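Local coordinates for protein octaprenyl Pyrophosphate Synthase (Helicobacter pylori, PDB 3TC1) that probably condenses isopentenyl diphosphate units onto an allylic diphosphate primer to build the C40 chain of octaprenyl diphosphate, at residues L227-D240 / W258-T272. Sequence-based numbering, arbitrary orientation.
Sequences LPYLLLYEKLNQHD and WTKEKFKQYGIIEET
Pro228 and Ile268 bring the backbones together, their CA atoms 6.1 Å apart, where helix 227-233 lies over the junction of two helices, crossing segment 258-265 at 63° and segment 268-272 at 118°. That junction is a Schellman turn: Gly267, at positive phi, ends the first helix and is N-cap of the next. Leu232 fills the angle between them. Its CG stands anti to the backbone N (chi1 177°), and the two methyls divide the work: CD2 meets Phe263 CE1 at 3.7 Å, while CD1 packs against Tyr266 and Ile268 CG1. Phe263 then turns its edge toward the face of Tyr229, with CZ over the middle of that ring, a T-shaped pair whose centroids lie 5.3 Å apart. Beside it, water 1 links Tyr229 OH to Thr259 OG1, which also bonds Ile255 O. Tyr266 is sandwiched between Lys235 CB, a CH-pi contact over one face, and Gln265 CG on the other.

Two salt bridges flank this apolar packing. Lys235 NZ reaches Glu271 OE1 at 3.2 Å, and water 2 donates to both this oxygen and Leu231 O. In the second, Lys262 NZ lies 3.0 Å from Asp240 OD2 and also donates to Gln265 OE1 at 2.7 Å. Both lysines come from above the carboxylate plane. Water 3 joins Asp240 OD2 to Tyr266 OH and Asn237 N; Asn237 OD1 in turn caps Asp240 N.

Helix 227-233 and the start of helix 238-246 thus pack on a helix-Schellman turn-helix corner, 253-265 to 268-286, of the all-alpha polyprenyl synthetase fold, the Pro228 side chain about 10 Å from a bound magnesium ion.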
ATOM      1  N   LEU B 227       1.304 -14.749  23.096  1.00 13.09           N
ATOM      2  CA  LEU B 227       0.599 -15.248  24.280  1.00 12.09           C
ATOM      3  C   LEU B 227       1.375 -16.264  25.125  1.00 13.42           C
ATOM      4  O   LEU B 227       1.442 -16.131  26.342  1.00 12.54           O
ATOM      5  CB  LEU B 227      -0.768 -15.831  23.884  1.00 11.53           C
ATOM      6  CG  LEU B 227      -1.715 -16.103  25.063  1.00 14.59           C
ATOM      7  CD1 LEU B 227      -1.841 -14.848  25.926  1.00 13.76           C
ATOM      8  CD2 LEU B 227      -3.082 -16.538  24.545  1.00 14.26           C
ATOM      9  N   PRO B 228       1.962 -17.300  24.498  1.00 11.45           N
ATOM     10  CA  PRO B 228       2.710 -18.271  25.302  1.00 13.11           C
ATOM     11  C   PRO B 228       3.753 -17.596  26.197  1.00 13.08           C
ATOM     12  O   PRO B 228       3.892 -17.936  27.368  1.00 13.21           O
ATOM     13  CB  PRO B 228       3.360 -19.163  24.245  1.00 15.99           C
ATOM     14  CG  PRO B 228       2.358 -19.138  23.130  1.00 16.54           C
ATOM     15  CD  PRO B 228       1.961 -17.682  23.076  1.00 13.54           C
ATOM     16  N   TYR B 229       4.484 -16.637  25.635  1.00 12.98           N
ATOM     17  CA  TYR B 229       5.524 -15.923  26.374  1.00 12.68           C
ATOM     18  C   TYR B 229       4.935 -15.022  27.448  1.00 13.66           C
ATOM     19  O   TYR B 229       5.511 -14.868  28.526  1.00 14.64           O
ATOM     20  CB  TYR B 229       6.381 -15.110  25.395  1.00 12.80           C
ATOM     21  CG  TYR B 229       7.206 -15.991  24.482  1.00 14.68           C
ATOM     22  CD1 TYR B 229       8.453 -16.477  24.886  1.00 14.93           C
ATOM     23  CD2 TYR B 229       6.719 -16.382  23.233  1.00 10.26           C
ATOM     24  CE1 TYR B 229       9.196 -17.330  24.068  1.00 13.58           C
ATOM     25  CE2 TYR B 229       7.455 -17.240  22.408  1.00 14.27           C
ATOM     26  CZ  TYR B 229       8.690 -17.707  22.832  1.00 12.88           C
ATOM     27  OH  TYR B 229       9.421 -18.540  22.014  1.00 12.40           O
ATOM     28  N   LEU B 230       3.785 -14.424  27.150  1.00 13.52           N
ATOM     29  CA  LEU B 230       3.110 -13.559  28.108  1.00 14.39           C
ATOM     30  C   LEU B 230       2.628 -14.380  29.308  1.00 14.67           C
ATOM     31  O   LEU B 230       2.851 -14.008  30.459  1.00 13.19           O
ATOM     32  CB  LEU B 230       1.920 -12.867  27.432  1.00 12.97           C
ATOM     33  CG  LEU B 230       2.347 -11.817  26.398  1.00  9.76           C
ATOM     34  CD1 LEU B 230       1.212 -11.516  25.433  1.00 12.81           C
ATOM     35  CD2 LEU B 230       2.801 -10.561  27.149  1.00 11.38           C
ATOM     36  N   LEU B 231       1.965 -15.498  29.030  1.00 15.62           N
ATOM     37  CA  LEU B 231       1.460 -16.363  30.096  1.00 15.78           C
ATOM     38  C   LEU B 231       2.613 -16.961  30.904  1.00 15.80           C
ATOM     39  O   LEU B 231       2.528 -17.087  32.126  1.00 15.64           O
ATOM     40  CB  LEU B 231       0.588 -17.477  29.504  1.00 16.85           C
ATOM     41  CG  LEU B 231      -0.707 -17.020  28.818  1.00 14.98           C
ATOM     42  CD1 LEU B 231      -1.441 -18.217  28.239  1.00 14.45           C
ATOM     43  CD2 LEU B 231      -1.591 -16.294  29.830  1.00 17.11           C
ATOM     44  N   LEU B 232       3.693 -17.330  30.220  1.00 13.41           N
ATOM     45  CA  LEU B 232       4.862 -17.890  30.899  1.00 14.16           C
ATOM     46  C   LEU B 232       5.475 -16.854  31.834  1.00 12.69           C
ATOM     47  O   LEU B 232       5.749 -17.135  32.997  1.00 13.47           O
ATOM     48  CB  LEU B 232       5.927 -18.333  29.884  1.00 11.23           C
ATOM     49  CG  LEU B 232       7.223 -18.857  30.527  1.00 14.00           C
ATOM     50  CD1 LEU B 232       6.915 -20.114  31.351  1.00 12.68           C
ATOM     51  CD2 LEU B 232       8.257 -19.167  29.455  1.00 11.47           C
ATOM     52  N   TYR B 233       5.685 -15.649  31.311  1.00 13.11           N
ATOM     53  CA  TYR B 233       6.280 -14.558  32.081  1.00 14.82           C
ATOM     54  C   TYR B 233       5.559 -14.298  33.406  1.00 15.73           C
ATOM     55  O   TYR B 233       6.188 -13.982  34.414  1.00 13.56           O
ATOM     56  CB  TYR B 233       6.278 -13.267  31.254  1.00 17.32           C
ATOM     57  CG  TYR B 233       6.929 -12.109  31.968  1.00 21.19           C
ATOM     58  CD1 TYR B 233       8.317 -12.019  32.065  1.00 22.07           C
ATOM     59  CD2 TYR B 233       6.159 -11.124  32.584  1.00 21.62           C
ATOM     60  CE1 TYR B 233       8.923 -10.978  32.758  1.00 23.38           C
ATOM     61  CE2 TYR B 233       6.755 -10.080  33.282  1.00 22.61           C
ATOM     62  CZ  TYR B 233       8.135 -10.013  33.361  1.00 22.65           C
ATOM     63  OH  TYR B 233       8.732  -8.977  34.033  1.00 27.69           O
ATOM     64  N   GLU B 234       4.236 -14.404  33.383  1.00 16.51           N
ATOM     65  CA  GLU B 234       3.415 -14.188  34.573  1.00 20.64           C
ATOM     66  C   GLU B 234       3.600 -15.263  35.655  1.00 20.86           C
ATOM     67  O   GLU B 234       3.221 -15.053  36.809  1.00 22.79           O
ATOM     68  CB  GLU B 234       1.937 -14.125  34.168  1.00 29.89           C
ATOM     69  CG  GLU B 234       1.532 -12.814  33.510  1.00 37.69           C
ATOM     70  CD  GLU B 234       0.275 -12.940  32.666  1.00 40.86           C
ATOM     71  OE1 GLU B 234      -0.637 -13.701  33.052  1.00 41.73           O
ATOM     72  OE2 GLU B 234       0.195 -12.265  31.617  1.00 45.10           O
ATOM     73  N   LYS B 235       4.181 -16.404  35.286  1.00 17.81           N
ATOM     74  CA  LYS B 235       4.393 -17.511  36.229  1.00 18.58           C
ATOM     75  C   LYS B 235       5.851 -17.699  36.648  1.00 18.56           C
ATOM     76  O   LYS B 235       6.129 -18.335  37.666  1.00 19.17           O
ATOM     77  CB  LYS B 235       3.919 -18.834  35.614  1.00 21.29           C
ATOM     78  CG  LYS B 235       2.485 -18.868  35.132  1.00 26.40           C
ATOM     79  CD  LYS B 235       1.517 -19.181  36.254  1.00 29.60           C
ATOM     80  CE  LYS B 235       0.103 -19.337  35.711  1.00 31.88           C
ATOM     81  NZ  LYS B 235       0.023 -20.404  34.673  1.00 35.63           N
ATOM     82  N   LEU B 236       6.779 -17.163  35.862  1.00 19.52           N
ATOM     83  CA  LEU B 236       8.206 -17.313  36.144  1.00 19.41           C
ATOM     84  C   LEU B 236       8.685 -16.599  37.395  1.00 20.35           C
ATOM     85  O   LEU B 236       8.160 -15.549  37.763  1.00 19.08           O
ATOM     86  CB  LEU B 236       9.038 -16.802  34.965  1.00 16.82           C
ATOM     87  CG  LEU B 236       8.921 -17.512  33.616  1.00 17.19           C
ATOM     88  CD1 LEU B 236       9.762 -16.773  32.577  1.00 14.35           C
ATOM     89  CD2 LEU B 236       9.380 -18.958  33.757  1.00 14.31           C
ATOM     90  N   ASN B 237       9.689 -17.171  38.052  1.00 18.30           N
ATOM     91  CA  ASN B 237      10.244 -16.513  39.218  1.00 18.66           C
ATOM     92  C   ASN B 237      11.134 -15.403  38.665  1.00 20.76           C
ATOM     93  O   ASN B 237      11.408 -15.345  37.469  1.00 20.49           O
ATOM     94  CB  ASN B 237      11.062 -17.476  40.103  1.00 20.99           C
ATOM     95  CG  ASN B 237      12.160 -18.213  39.343  1.00 23.47           C
ATOM     96  OD1 ASN B 237      12.791 -17.663  38.437  1.00 22.97           O
ATOM     97  ND2 ASN B 237      12.410 -19.464  39.733  1.00 23.83           N
ATOM     98  N   GLN B 238      11.561 -14.518  39.546  1.00 22.54           N
ATOM     99  CA  GLN B 238      12.406 -13.389  39.196  1.00 25.87           C
ATOM    100  C   GLN B 238      13.636 -13.790  38.375  1.00 24.30           C
ATOM    101  O   GLN B 238      13.994 -13.121  37.401  1.00 25.07           O
ATOM    102  CB  GLN B 238      12.817 -12.710  40.497  1.00 43.80           C
ATOM    103  CG  GLN B 238      13.517 -11.393  40.384  1.00 48.14           C
ATOM    104  CD  GLN B 238      13.771 -10.822  41.762  1.00 50.25           C
ATOM    105  OE1 GLN B 238      12.833 -10.496  42.489  1.00 52.04           O
ATOM    106  NE2 GLN B 238      15.041 -10.725  42.143  1.00 51.24           N
ATOM    107  N   HIS B 239      14.281 -14.884  38.764  1.00 20.06           N
ATOM    108  CA  HIS B 239      15.463 -15.354  38.052  1.00 18.21           C
ATOM    109  C   HIS B 239      15.154 -15.715  36.599  1.00 17.23           C
ATOM    110  O   HIS B 239      15.839 -15.258  35.678  1.00 17.01           O
ATOM    111  CB  HIS B 239      16.071 -16.575  38.755  1.00 21.43           C
ATOM    112  CG  HIS B 239      17.223 -17.181  38.017  1.00 22.71           C
ATOM    113  ND1 HIS B 239      18.471 -16.592  37.963  1.00 24.44           N
ATOM    114  CD2 HIS B 239      17.313 -18.307  37.269  1.00 23.75           C
ATOM    115  CE1 HIS B 239      19.273 -17.328  37.218  1.00 24.61           C
ATOM    116  NE2 HIS B 239      18.594 -18.377  36.782  1.00 24.72           N
ATOM    117  N   ASP B 240      14.125 -16.531  36.389  1.00 15.23           N
ATOM    118  CA  ASP B 240      13.774 -16.940  35.034  1.00 15.26           C
ATOM    119  C   ASP B 240      13.237 -15.781  34.200  1.00 15.23           C
ATOM    120  O   ASP B 240      13.425 -15.756  32.981  1.00 13.12           O
ATOM    121  CB  ASP B 240      12.755 -18.084  35.056  1.00 17.56           C
ATOM    122  CG  ASP B 240      13.333 -19.376  35.631  1.00 21.11           C
ATOM    123  OD1 ASP B 240      14.566 -19.577  35.547  1.00 20.09           O
ATOM    124  OD2 ASP B 240      12.548 -20.200  36.149  1.00 21.23           O
ATOM    125  N   TRP B 258      15.405 -24.378  26.364  1.00 15.19           N
ATOM    126  CA  TRP B 258      15.087 -23.833  27.679  1.00 13.40           C
ATOM    127  C   TRP B 258      13.624 -23.364  27.705  1.00 14.67           C
ATOM    128  O   TRP B 258      12.882 -23.632  28.654  1.00 14.53           O
ATOM    129  CB  TRP B 258      16.015 -22.653  27.999  1.00 14.18           C
ATOM    130  CG  TRP B 258      15.781 -22.030  29.358  1.00 13.79           C
ATOM    131  CD1 TRP B 258      16.333 -22.418  30.553  1.00 14.37           C
ATOM    132  CD2 TRP B 258      14.941 -20.905  29.652  1.00 14.62           C
ATOM    133  NE1 TRP B 258      15.890 -21.596  31.568  1.00 14.41           N
ATOM    134  CE2 TRP B 258      15.034 -20.663  31.043  1.00 15.74           C
ATOM    135  CE3 TRP B 258      14.117 -20.077  28.873  1.00 12.95           C
ATOM    136  CZ2 TRP B 258      14.332 -19.625  31.672  1.00 16.47           C
ATOM    137  CZ3 TRP B 258      13.422 -19.047  29.499  1.00 15.82           C
ATOM    138  CH2 TRP B 258      13.535 -18.832  30.886  1.00 16.31           C
ATOM    139  N   THR B 259      13.215 -22.665  26.649  1.00 12.21           N
ATOM    140  CA  THR B 259      11.854 -22.152  26.537  1.00 12.17           C
ATOM    141  C   THR B 259      10.816 -23.275  26.526  1.00 13.22           C
ATOM    142  O   THR B 259       9.745 -23.152  27.130  1.00 10.84           O
ATOM    143  CB  THR B 259      11.689 -21.315  25.243  1.00 14.52           C
ATOM    144  OG1 THR B 259      12.628 -20.232  25.253  1.00 12.81           O
ATOM    145  CG2 THR B 259      10.292 -20.752  25.150  1.00 16.73           C
ATOM    146  N   LYS B 260      11.115 -24.367  25.831  1.00 13.40           N
ATOM    147  CA  LYS B 260      10.169 -25.476  25.790  1.00 16.62           C
ATOM    148  C   LYS B 260       9.984 -26.109  27.165  1.00 14.63           C
ATOM    149  O   LYS B 260       8.879 -26.523  27.523  1.00 12.78           O
ATOM    150  CB  LYS B 260      10.619 -26.533  24.777  1.00 24.37           C
ATOM    151  CG  LYS B 260      10.480 -26.071  23.338  1.00 29.03           C
ATOM    152  CD  LYS B 260      10.597 -27.217  22.346  1.00 34.40           C
ATOM    153  CE  LYS B 260      11.989 -27.807  22.324  1.00 35.75           C
ATOM    154  NZ  LYS B 260      12.128 -28.827  21.242  1.00 40.40           N
ATOM    155  N   GLU B 261      11.064 -26.184  27.935  1.00 15.30           N
ATOM    156  CA  GLU B 261      10.993 -26.759  29.277  1.00 14.22           C
ATOM    157  C   GLU B 261      10.149 -25.878  30.184  1.00 12.29           C
ATOM    158  O   GLU B 261       9.375 -26.379  30.996  1.00 14.44           O
ATOM    159  CB  GLU B 261      12.388 -26.903  29.887  1.00 17.96           C
ATOM    160  CG  GLU B 261      13.329 -27.785  29.093  1.00 23.79           C
ATOM    161  CD  GLU B 261      14.638 -28.019  29.814  1.00 26.40           C
ATOM    162  OE1 GLU B 261      15.064 -27.135  30.586  1.00 28.12           O
ATOM    163  OE2 GLU B 261      15.249 -29.085  29.601  1.00 31.91           O
ATOM    164  N   LYS B 262      10.297 -24.564  30.038  1.00 14.34           N
ATOM    165  CA  LYS B 262       9.548 -23.621  30.857  1.00 13.69           C
ATOM    166  C   LYS B 262       8.057 -23.638  30.532  1.00 13.11           C
ATOM    167  O   LYS B 262       7.232 -23.529  31.437  1.00 13.99           O
ATOM    168  CB  LYS B 262      10.129 -22.213  30.709  1.00 13.28           C
ATOM    169  CG  LYS B 262      11.485 -22.040  31.405  1.00 13.06           C
ATOM    170  CD  LYS B 262      11.360 -22.273  32.914  1.00 14.34           C
ATOM    171  CE  LYS B 262      12.700 -22.625  33.545  1.00 14.86           C
ATOM    172  NZ  LYS B 262      12.575 -22.948  34.995  1.00 18.13           N
ATOM    173  N   PHE B 263       7.705 -23.779  29.255  1.00 13.75           N
ATOM    174  CA  PHE B 263       6.292 -23.842  28.880  1.00 14.04           C
ATOM    175  C   PHE B 263       5.686 -25.089  29.529  1.00 15.96           C
ATOM    176  O   PHE B 263       4.577 -25.052  30.051  1.00 15.51           O
ATOM    177  CB  PHE B 263       6.116 -23.948  27.360  1.00 13.79           C
ATOM    178  CG  PHE B 263       6.414 -22.669  26.609  1.00 14.85           C
ATOM    179  CD1 PHE B 263       6.145 -21.425  27.176  1.00 11.79           C
ATOM    180  CD2 PHE B 263       6.906 -22.718  25.305  1.00 15.08           C
ATOM    181  CE1 PHE B 263       6.361 -20.241  26.451  1.00 15.42           C
ATOM    182  CE2 PHE B 263       7.125 -21.538  24.570  1.00 15.15           C
ATOM    183  CZ  PHE B 263       6.851 -20.302  25.145  1.00 13.43           C
ATOM    184  N   LYS B 264       6.418 -26.199  29.474  1.00 15.57           N
ATOM    185  CA  LYS B 264       5.955 -27.454  30.070  1.00 16.41           C
ATOM    186  C   LYS B 264       5.825 -27.303  31.580  1.00 15.61           C
ATOM    187  O   LYS B 264       4.818 -27.700  32.178  1.00 14.62           O
ATOM    188  CB  LYS B 264       6.935 -28.593  29.765  1.00 16.72           C
ATOM    189  CG  LYS B 264       6.907 -29.103  28.331  1.00 19.47           C
ATOM    190  CD  LYS B 264       7.947 -30.205  28.150  1.00 27.47           C
ATOM    191  CE  LYS B 264       8.031 -30.686  26.705  1.00 30.07           C
ATOM    192  NZ  LYS B 264       6.798 -31.399  26.269  1.00 33.26           N
ATOM    193  N   GLN B 265       6.854 -26.722  32.191  1.00 11.97           N
ATOM    194  CA  GLN B 265       6.876 -26.522  33.630  1.00 13.40           C
ATOM    195  C   GLN B 265       5.633 -25.821  34.173  1.00 14.04           C
ATOM    196  O   GLN B 265       5.132 -26.163  35.251  1.00 11.72           O
ATOM    197  CB  GLN B 265       8.117 -25.722  34.025  1.00 13.74           C
ATOM    198  CG  GLN B 265       8.213 -25.428  35.517  1.00 15.07           C
ATOM    199  CD  GLN B 265       9.495 -24.700  35.882  1.00 15.65           C
ATOM    200  OE1 GLN B 265      10.322 -24.411  35.021  1.00 16.76           O
ATOM    201  NE2 GLN B 265       9.664 -24.401  37.163  1.00 16.62           N
ATOM    202  N   TYR B 266       5.131 -24.839  33.434  1.00 16.08           N
ATOM    203  CA  TYR B 266       3.970 -24.103  33.897  1.00 16.10           C
ATOM    204  C   TYR B 266       2.699 -24.364  33.096  1.00 17.78           C
ATOM    205  O   TYR B 266       1.744 -23.594  33.169  1.00 19.16           O
ATOM    206  CB  TYR B 266       4.306 -22.607  33.939  1.00 17.02           C
ATOM    207  CG  TYR B 266       5.372 -22.270  34.967  1.00 16.32           C
ATOM    208  CD1 TYR B 266       5.071 -22.245  36.331  1.00 18.28           C
ATOM    209  CD2 TYR B 266       6.688 -21.998  34.583  1.00 18.76           C
ATOM    210  CE1 TYR B 266       6.053 -21.959  37.283  1.00 19.37           C
ATOM    211  CE2 TYR B 266       7.676 -21.713  35.529  1.00 17.54           C
ATOM    212  CZ  TYR B 266       7.350 -21.694  36.876  1.00 19.93           C
ATOM    213  OH  TYR B 266       8.320 -21.408  37.818  1.00 21.93           O
ATOM    214  N   GLY B 267       2.685 -25.466  32.351  1.00 16.21           N
ATOM    215  CA  GLY B 267       1.516 -25.829  31.567  1.00 18.05           C
ATOM    216  C   GLY B 267       1.017 -24.724  30.654  1.00 17.48           C
ATOM    217  O   GLY B 267      -0.189 -24.522  30.506  1.00 16.27           O
ATOM    218  N   ILE B 268       1.947 -24.015  30.026  1.00 16.84           N
ATOM    219  CA  ILE B 268       1.591 -22.907  29.147  1.00 14.33           C
ATOM    220  C   ILE B 268       0.889 -23.348  27.869  1.00 16.94           C
ATOM    221  O   ILE B 268       0.017 -22.645  27.360  1.00 17.24           O
ATOM    222  CB  ILE B 268       2.853 -22.088  28.786  1.00 14.35           C
ATOM    223  CG1 ILE B 268       3.527 -21.595  30.068  1.00 11.82           C
ATOM    224  CG2 ILE B 268       2.487 -20.910  27.889  1.00 13.13           C
ATOM    225  CD1 ILE B 268       2.616 -20.742  30.979  1.00 11.96           C
ATOM    226  N   ILE B 269       1.256 -24.515  27.344  1.00 15.34           N
ATOM    227  CA  ILE B 269       0.640 -24.978  26.110  1.00 17.01           C
ATOM    228  C   ILE B 269      -0.865 -25.165  26.287  1.00 17.50           C
ATOM    229  O   ILE B 269      -1.659 -24.678  25.477  1.00 15.70           O
ATOM    230  CB  ILE B 269       1.265 -26.307  25.618  1.00 13.92           C
ATOM    231  CG1 ILE B 269       2.786 -26.165  25.496  1.00 18.29           C
ATOM    232  CG2 ILE B 269       0.644 -26.711  24.285  1.00 15.18           C
ATOM    233  CD1 ILE B 269       3.250 -25.070  24.564  1.00 19.39           C
ATOM    234  N   GLU B 270      -1.264 -25.860  27.346  1.00 14.27           N
ATOM    235  CA  GLU B 270      -2.686 -26.077  27.584  1.00 16.88           C
ATOM    236  C   GLU B 270      -3.379 -24.762  27.929  1.00 16.13           C
ATOM    237  O   GLU B 270      -4.513 -24.531  27.521  1.00 14.67           O
ATOM    238  CB  GLU B 270      -2.909 -27.096  28.710  1.00 40.90           C
ATOM    239  CG  GLU B 270      -4.366 -27.207  29.178  1.00 48.53           C
ATOM    240  CD  GLU B 270      -5.282 -27.915  28.186  1.00 55.62           C
ATOM    241  OE1 GLU B 270      -5.278 -27.554  26.989  1.00 60.13           O
ATOM    242  OE2 GLU B 270      -6.019 -28.829  28.616  1.00 58.93           O
ATOM    243  N   GLU B 271      -2.698 -23.895  28.672  1.00 16.77           N
ATOM    244  CA  GLU B 271      -3.287 -22.618  29.052  1.00 18.72           C
ATOM    245  C   GLU B 271      -3.553 -21.760  27.813  1.00 17.87           C
ATOM    246  O   GLU B 271      -4.589 -21.097  27.715  1.00 17.27           O
ATOM    247  CB  GLU B 271      -2.372 -21.870  30.038  1.00 22.79           C
ATOM    248  CG  GLU B 271      -2.949 -20.545  30.539  1.00 27.48           C
ATOM    249  CD  GLU B 271      -2.092 -19.875  31.607  1.00 28.69           C
ATOM    250  OE1 GLU B 271      -0.862 -20.086  31.616  1.00 26.86           O
ATOM    251  OE2 GLU B 271      -2.650 -19.116  32.428  1.00 33.97           O
ATOM    252  N   THR B 272      -2.623 -21.790  26.863  1.00 17.41           N
ATOM    253  CA  THR B 272      -2.760 -21.026  25.629  1.00 15.21           C
ATOM    254  C   THR B 272      -3.904 -21.600  24.800  1.00 18.34           C
ATOM    255  O   THR B 272      -4.750 -20.865  24.273  1.00 17.96           O
ATOM    256  CB  THR B 272      -1.454 -21.080  24.792  1.00 14.42           C
ATOM    257  OG1 THR B 272      -0.379 -20.491  25.536  1.00 10.16           O
ATOM    258  CG2 THR B 272      -1.619 -20.317  23.479  1.00 12.10           C
TER
HETATM  259  O   HOH W   1      12.035 -19.073  22.667  1.00 17.87           O
HETATM  260  O   HOH W   2       0.015 -17.963  33.035  1.00 24.75           O
HETATM  261  O   HOH W   3      10.354 -19.777  37.306  1.00 23.93           O
HETATM  262  O   HOH W   4      16.219 -21.563  34.621  1.00 15.96           O